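Local coordinates for metallo-beta-lactamase (Serratia marcescens, PDB 5AXR) that hydrolyses the amide bond of beta-lactam antibiotics with a pair of active-site zinc ions, as a subclass B3 metallo-beta-lactamase, at the 1-thioethanesulfonic acid site. Coordinates in Å, arbitrary orientation; residue numbers count along the deposited sequence, not the author numbering.

The 1-thioethanesulfonic acid site. Residues 5, 72, 74, 76-77, 113, 117, 150, 179, 215. With COM (1-thioethanesulfonic acid), chain D; ZN (zinc ion), chain B; ZN (zinc ion), chain C.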
loop_
_atom_site.group_PDB
_atom_site.type_symbol
_atom_site.label_atom_id
_atom_site.label_comp_id
_atom_site.label_asym_id
_atom_site.label_seq_id
_atom_site.Cartn_x
_atom_site.Cartn_y
_atom_site.Cartn_z
ATOM N N TRP A 5 8.837 8.550 -7.809
ATOM C CA TRP A 5 8.557 7.346 -7.056
ATOM C C TRP A 5 9.730 6.901 -6.177
ATOM O O TRP A 5 9.532 6.186 -5.189
ATOM C CB TRP A 5 8.153 6.238 -8.031
ATOM C CG TRP A 5 6.851 6.515 -8.758
ATOM C CD1 TRP A 5 5.904 7.437 -8.419
ATOM C CD2 TRP A 5 6.350 5.838 -9.916
ATOM N NE1 TRP A 5 4.849 7.377 -9.294
ATOM C CE2 TRP A 5 5.087 6.392 -10.210
ATOM C CE3 TRP A 5 6.827 4.795 -10.706
ATOM C CZ2 TRP A 5 4.280 5.913 -11.242
ATOM C CZ3 TRP A 5 6.055 4.358 -11.763
ATOM C CH2 TRP A 5 4.802 4.927 -12.031
ATOM N N HIS A 72 -0.035 -4.309 -3.707
ATOM C CA HIS A 72 -0.012 -5.030 -4.965
ATOM C C HIS A 72 1.365 -5.026 -5.606
ATOM O O HIS A 72 2.250 -4.180 -5.316
ATOM C CB HIS A 72 -1.090 -4.493 -5.930
ATOM C CG HIS A 72 -0.793 -3.135 -6.496
ATOM N ND1 HIS A 72 -1.042 -1.966 -5.811
ATOM C CD2 HIS A 72 -0.230 -2.764 -7.672
ATOM C CE1 HIS A 72 -0.688 -0.935 -6.557
ATOM N NE2 HIS A 72 -0.182 -1.390 -7.686
ATOM N N HIS A 74 3.046 -4.227 -8.352
ATOM C CA HIS A 74 3.655 -3.418 -9.396
ATOM C C HIS A 74 4.960 -2.876 -8.867
ATOM O O HIS A 74 5.114 -2.710 -7.654
ATOM C CB HIS A 74 2.757 -2.253 -9.806
ATOM C CG HIS A 74 1.593 -2.659 -10.640
ATOM N ND1 HIS A 74 0.421 -1.945 -10.662
ATOM C CD2 HIS A 74 1.365 -3.774 -11.366
ATOM C CE1 HIS A 74 -0.425 -2.520 -11.493
ATOM N NE2 HIS A 74 0.094 -3.671 -11.874
ATOM N N ASP A 76 6.431 -0.014 -8.751
ATOM C CA ASP A 76 6.495 1.193 -7.968
ATOM C C ASP A 76 6.163 0.991 -6.479
ATOM O O ASP A 76 6.564 1.816 -5.665
ATOM C CB ASP A 76 5.698 2.322 -8.613
ATOM C CG ASP A 76 4.228 2.022 -8.738
ATOM O OD1 ASP A 76 3.840 0.861 -8.956
ATOM O OD2 ASP A 76 3.469 2.990 -8.669
ATOM N N HIS A 77 5.513 -0.122 -6.124
ATOM C CA HIS A 77 5.174 -0.426 -4.726
ATOM C C HIS A 77 5.963 -1.603 -4.177
ATOM O O HIS A 77 6.201 -1.684 -2.964
ATOM C CB HIS A 77 3.684 -0.741 -4.555
ATOM C CG HIS A 77 2.793 0.286 -5.150
ATOM N ND1 HIS A 77 2.503 1.473 -4.514
ATOM C CD2 HIS A 77 2.269 0.385 -6.394
ATOM C CE1 HIS A 77 1.855 2.271 -5.347
ATOM N NE2 HIS A 77 1.645 1.607 -6.474
ATOM N N GLN A 113 -1.026 -3.961 -16.125
ATOM C CA GLN A 113 0.245 -3.333 -16.446
ATOM C C GLN A 113 1.356 -4.340 -16.650
ATOM O O GLN A 113 2.520 -3.992 -16.509
ATOM C CB GLN A 113 0.642 -2.325 -15.353
ATOM C CG GLN A 113 0.607 -0.891 -15.842
ATOM C CD GLN A 113 -0.146 0.030 -14.925
ATOM O OE1 GLN A 113 -0.958 -0.399 -14.113
ATOM N NE2 GLN A 113 0.118 1.317 -15.054
ATOM N N LEU A 117 4.879 -1.677 -16.991
ATOM C CA LEU A 117 5.937 -1.511 -16.006
ATOM C C LEU A 117 6.945 -2.647 -16.195
ATOM O O LEU A 117 6.576 -3.753 -16.592
ATOM C CB LEU A 117 5.349 -1.514 -14.582
ATOM C CG LEU A 117 4.279 -0.455 -14.256
ATOM C CD1 LEU A 117 3.579 -0.767 -12.944
ATOM C CD2 LEU A 117 4.868 0.942 -14.204
ATOM N N HIS A 150 -7.181 -3.712 -9.801
ATOM C CA HIS A 150 -6.039 -2.965 -10.307
ATOM C C HIS A 150 -4.912 -3.968 -10.545
ATOM O O HIS A 150 -4.143 -3.821 -11.484
ATOM C CB HIS A 150 -5.635 -1.871 -9.314
ATOM C CG HIS A 150 -4.360 -1.162 -9.653
ATOM N ND1 HIS A 150 -4.335 0.031 -10.344
ATOM C CD2 HIS A 150 -3.079 -1.407 -9.282
ATOM C CE1 HIS A 150 -3.090 0.473 -10.410
ATOM N NE2 HIS A 150 -2.308 -0.396 -9.799
ATOM N N VAL A 179 -6.036 1.743 -14.539
ATOM C CA VAL A 179 -4.920 2.170 -15.367
ATOM C C VAL A 179 -4.175 0.935 -15.851
ATOM O O VAL A 179 -4.230 -0.128 -15.220
ATOM C CB VAL A 179 -3.930 3.105 -14.601
ATOM C CG1 VAL A 179 -4.590 4.432 -14.292
ATOM C CG2 VAL A 179 -3.421 2.460 -13.318
ATOM N N HIS A 215 -0.517 5.492 -3.536
ATOM C CA HIS A 215 -0.055 6.793 -4.031
ATOM C C HIS A 215 -0.511 7.891 -3.080
ATOM O O HIS A 215 -1.678 8.248 -3.075
ATOM C CB HIS A 215 -0.554 7.050 -5.462
ATOM C CG HIS A 215 0.158 6.234 -6.493
ATOM N ND1 HIS A 215 1.244 6.721 -7.192
ATOM C CD2 HIS A 215 0.080 4.913 -6.796
ATOM C CE1 HIS A 215 1.787 5.745 -7.898
ATOM N NE2 HIS A 215 1.103 4.635 -7.674
HETATM C C1 COM D . 1.361 1.704 -11.205
HETATM C C2 COM D . 1.849 3.139 -11.461
HETATM S S1 COM D . 0.211 1.575 -9.806
HETATM S S2 COM D . 0.693 4.139 -12.143
HETATM O O1S COM D . -0.226 3.258 -13.175
HETATM O O2S COM D . 1.351 5.193 -12.850
HETATM O O3S COM D . -0.148 4.697 -11.106
HETATM ZN ZN ZN B . -0.235 -0.379 -9.516
HETATM ZN ZN ZN C . 1.539 2.654 -8.235
#
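The thiol sulphur S1 of COM (1-thioethanesulfonic acid, the 2-mercaptoethanesulfonate of the entry title) bridges the two zinc ions of the SMB-1 active site, a worked example of thiol capture of a dinuclear centre. S1 bonds the chain B zinc at 2.0 Å. Its bond to the chain C zinc measures 2.3 Å. In this family a water or hydroxide commonly bridges the zincs and serves as nucleophile, so the thiol, probably as thiolate, would displace it.

The protein completes two near-tetrahedral shells. His72 and His150 offer NE2 to the chain B zinc, whereas His74 turns its other ring nitrogen, ND1, to the same metal at 2.0 Å. S1 lies in plane at the edges of the His72 and His150 rings, and CD2 of His150 packs over the rim of one His72 face. NE2 of His77 and of His215 binds the chain C zinc together with Asp76 OD2; the Asp76 carboxylate swings in from the crowded position between its backbone N and carbonyl carbon (chi1 62°), its OD1 making merely a long, weak contact. Asp76 CB also sits over the rim of one Trp5 indole face, helping to position that ring.

The sulfonate is held by a hydrogen bond: Gln113, though poorly ordered, donates from NE2 to O1S (2.7 Å, 147° at H), nearly within its amide plane.

Among apolar contacts, the six-membered ring of Trp5 brings CH2 to 3.5 Å from the methylene C2 of COM, beside the sulfonate.

The metal ligands come from loops and the short helix 75-78, which carries the end of the HXHXDH motif, in the metallo-beta-lactamase αβ/βα fold.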